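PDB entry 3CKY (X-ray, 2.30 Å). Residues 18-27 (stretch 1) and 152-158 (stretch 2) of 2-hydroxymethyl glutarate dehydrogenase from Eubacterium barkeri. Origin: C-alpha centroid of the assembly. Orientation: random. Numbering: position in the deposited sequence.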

# COMPACT_ATOMS: atom_id res chain seq x y z
N PRO A 18 -6.08 20.04 35.01
CA PRO A 18 -7.37 19.66 35.62
C PRO A 18 -7.34 18.36 36.44
O PRO A 18 -8.08 18.23 37.42
CB PRO A 18 -8.31 19.51 34.41
CG PRO A 18 -7.42 19.32 33.25
CD PRO A 18 -6.19 20.12 33.54
N MET A 19 -6.51 17.40 36.03
CA MET A 19 -6.34 16.15 36.78
C MET A 19 -5.80 16.44 38.17
O MET A 19 -6.32 15.94 39.16
CB MET A 19 -5.37 15.21 36.05
CG MET A 19 -5.90 14.64 34.75
SD MET A 19 -4.83 13.37 34.03
CE MET A 19 -3.19 13.89 34.48
N ALA A 20 -4.75 17.26 38.23
CA ALA A 20 -4.15 17.66 39.51
C ALA A 20 -5.17 18.37 40.40
O ALA A 20 -5.23 18.12 41.60
CB ALA A 20 -2.93 18.56 39.28
N ILE A 21 -5.95 19.26 39.81
CA ILE A 21 -6.98 20.01 40.53
C ILE A 21 -8.06 19.10 41.11
O ILE A 21 -8.47 19.27 42.26
CB ILE A 21 -7.64 21.08 39.63
CG1 ILE A 21 -6.65 22.22 39.37
CG2 ILE A 21 -8.91 21.63 40.27
CD1 ILE A 21 -7.14 23.21 38.35
N ASN A 22 -8.52 18.13 40.32
CA ASN A 22 -9.51 17.15 40.80
C ASN A 22 -8.97 16.34 41.97
O ASN A 22 -9.70 16.04 42.91
CB ASN A 22 -9.96 16.22 39.66
CG ASN A 22 -10.91 16.90 38.70
OD1 ASN A 22 -11.62 17.84 39.07
ND2 ASN A 22 -10.94 16.43 37.46
N LEU A 23 -7.69 15.98 41.90
CA LEU A 23 -7.01 15.29 43.00
C LEU A 23 -6.92 16.19 44.24
O LEU A 23 -7.13 15.73 45.36
CB LEU A 23 -5.61 14.84 42.57
CG LEU A 23 -5.56 13.60 41.67
CD1 LEU A 23 -4.20 13.49 41.00
CD2 LEU A 23 -5.87 12.34 42.45
N LEU A 24 -6.62 17.47 44.02
CA LEU A 24 -6.52 18.44 45.11
C LEU A 24 -7.87 18.66 45.79
O LEU A 24 -7.92 18.84 47.00
CB LEU A 24 -5.96 19.77 44.60
CG LEU A 24 -4.47 19.80 44.27
CD1 LEU A 24 -4.11 21.06 43.50
CD2 LEU A 24 -3.62 19.69 45.51
N LYS A 25 -8.95 18.62 45.02
CA LYS A 25 -10.28 18.77 45.59
C LYS A 25 -10.71 17.56 46.44
O LYS A 25 -11.65 17.67 47.22
CB LYS A 25 -11.31 19.05 44.50
CG LYS A 25 -11.26 20.50 44.00
CD LYS A 25 -12.50 20.89 43.18
CE LYS A 25 -12.36 20.51 41.71
NZ LYS A 25 -12.35 19.04 41.50
N GLU A 26 -10.04 16.42 46.28
CA GLU A 26 -10.26 15.27 47.17
C GLU A 26 -9.29 15.29 48.35
O GLU A 26 -9.23 14.33 49.12
CB GLU A 26 -10.09 13.95 46.42
CG GLU A 26 -10.96 13.81 45.19
CD GLU A 26 -12.44 13.90 45.49
OE1 GLU A 26 -12.86 13.54 46.60
OE2 GLU A 26 -13.19 14.33 44.58
N GLY A 27 -8.53 16.36 48.49
CA GLY A 27 -7.58 16.50 49.58
C GLY A 27 -6.37 15.59 49.47
O GLY A 27 -5.71 15.31 50.47
N PRO A 152 -7.89 3.51 42.88
CA PRO A 152 -8.59 4.58 43.61
C PRO A 152 -8.19 6.01 43.21
O PRO A 152 -9.04 6.90 43.16
CB PRO A 152 -8.21 4.31 45.08
CG PRO A 152 -7.84 2.87 45.12
CD PRO A 152 -7.17 2.61 43.80
N VAL A 153 -6.92 6.23 42.93
CA VAL A 153 -6.44 7.52 42.44
C VAL A 153 -6.94 7.78 41.01
O VAL A 153 -7.40 8.87 40.69
CB VAL A 153 -4.89 7.61 42.51
CG1 VAL A 153 -4.37 8.90 41.86
CG2 VAL A 153 -4.43 7.53 43.95
N LEU A 154 -6.83 6.76 40.15
CA LEU A 154 -7.39 6.82 38.80
C LEU A 154 -8.88 7.17 38.81
O LEU A 154 -9.36 7.91 37.95
CB LEU A 154 -7.18 5.47 38.08
CG LEU A 154 -5.94 5.27 37.21
CD1 LEU A 154 -4.78 6.18 37.59
CD2 LEU A 154 -5.53 3.80 37.23
N SER A 155 -9.60 6.64 39.79
CA SER A 155 -11.05 6.83 39.89
C SER A 155 -11.46 8.25 40.24
O SER A 155 -12.62 8.62 40.03
CB SER A 155 -11.64 5.85 40.90
OG SER A 155 -11.50 4.52 40.42
N VAL A 156 -10.54 9.06 40.77
CA VAL A 156 -10.82 10.49 41.00
C VAL A 156 -10.72 11.28 39.69
O VAL A 156 -11.58 12.09 39.39
CB VAL A 156 -9.92 11.13 42.10
CG1 VAL A 156 -8.46 10.91 41.82
CG2 VAL A 156 -10.19 12.62 42.20
N ILE A 157 -9.69 11.01 38.90
CA ILE A 157 -9.44 11.77 37.67
C ILE A 157 -10.23 11.25 36.44
O ILE A 157 -10.43 11.99 35.47
CB ILE A 157 -7.94 11.84 37.35
CG1 ILE A 157 -7.34 10.43 37.12
CG2 ILE A 157 -7.21 12.57 38.47
CD1 ILE A 157 -5.94 10.45 36.53
N GLY A 158 -10.68 10.00 36.50
CA GLY A 158 -11.44 9.39 35.40
C GLY A 158 -12.72 8.74 35.88
O GLY A 158 -12.93 8.59 37.08
O HOH W 1 -9.65 14.58 35.99

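Two helical segments from distant parts of one chain meet here, more than a hundred residues apart in sequence. The first runs through 18-25 and the second through 152-157, and both begin earlier in the chain. Their axes approach to 9.3 Å, with N-to-C directions 111° apart, so the helices cross steeply and touch over a short patch rather than along a common length. The backbones come nearest where M19 CA lies 5.4 Å from I157 CA, with L23 CA 6.4 Å from V156 CA one turn further along the first helix.

The first helix is regular: N22 N bonds to P18 O at 2.9 Å, and the pattern continues to K25 N and I21 O, also 2.9 Å. It then loosens. E26 N makes a weak bond to N22 O at 3.4 Å and another to L23 O at 3.1 Å, while G27 N reaches L24 O at 3.0 Å. G27 has a phi of 71°, a conformation that favours glycine because a side chain would strain the backbone there. The second helix is kinked, for the amides of V153 and V156 lack the usual bond to the preceding turn, as does P152, whose ring nitrogen carries no hydrogen. G158 leaves helical geometry, although its N still bonds to L154 O at 2.9 Å.

No direct hydrogen bond joins the stretches; the contact is mainly apolar. L23 is its hub on the first helix. Its CA-to-CB bond points sideways, but the end of the side chain comes nearer the second helix: L23 CD2 lies 3.8 Å from V153 CG1 and 3.0 Å from V156 CG1, the latter very tight for two methyl carbons, while L23 CG lies 3.7 Å from I157 CG2. A leucine suits this place because its branched end can touch several neighbours and carries no polar group needing a partner.

I157 and V156 both point toward the first helix and give up the most surface to it. I157 combines a branch near the backbone with a longer arm: its CG2 is 3.6 Å from M19 O, and its CD1 is 4.0 Å from M19 SD. The flexible, unbranched methionine thus adds an apolar surface beside the arm. V156 is shorter, and its CG2 packs 3.5 Å from N22 O and 3.3 Å from E26 CG. The latter contact uses the aliphatic part of the glutamate, a residue whose exposed setting suits its charged end.

N22 supplies the polar element. Its CA-to-CB bond points toward the second helix, and its amide is well used: N22 ND2 donates to water 1 at 2.7 Å and is also hydrogen-bonded elsewhere in the structure, while N22 OD1 accepts from K25 NZ at 2.8 Å. Water 1 in turn donates to I157 O, 2.8 Å from the water oxygen, so it bridges the two stretches. Asparagine suits this buried position because its amide can both donate and accept, adding a water-mediated link to a contact otherwise held by close apolar packing.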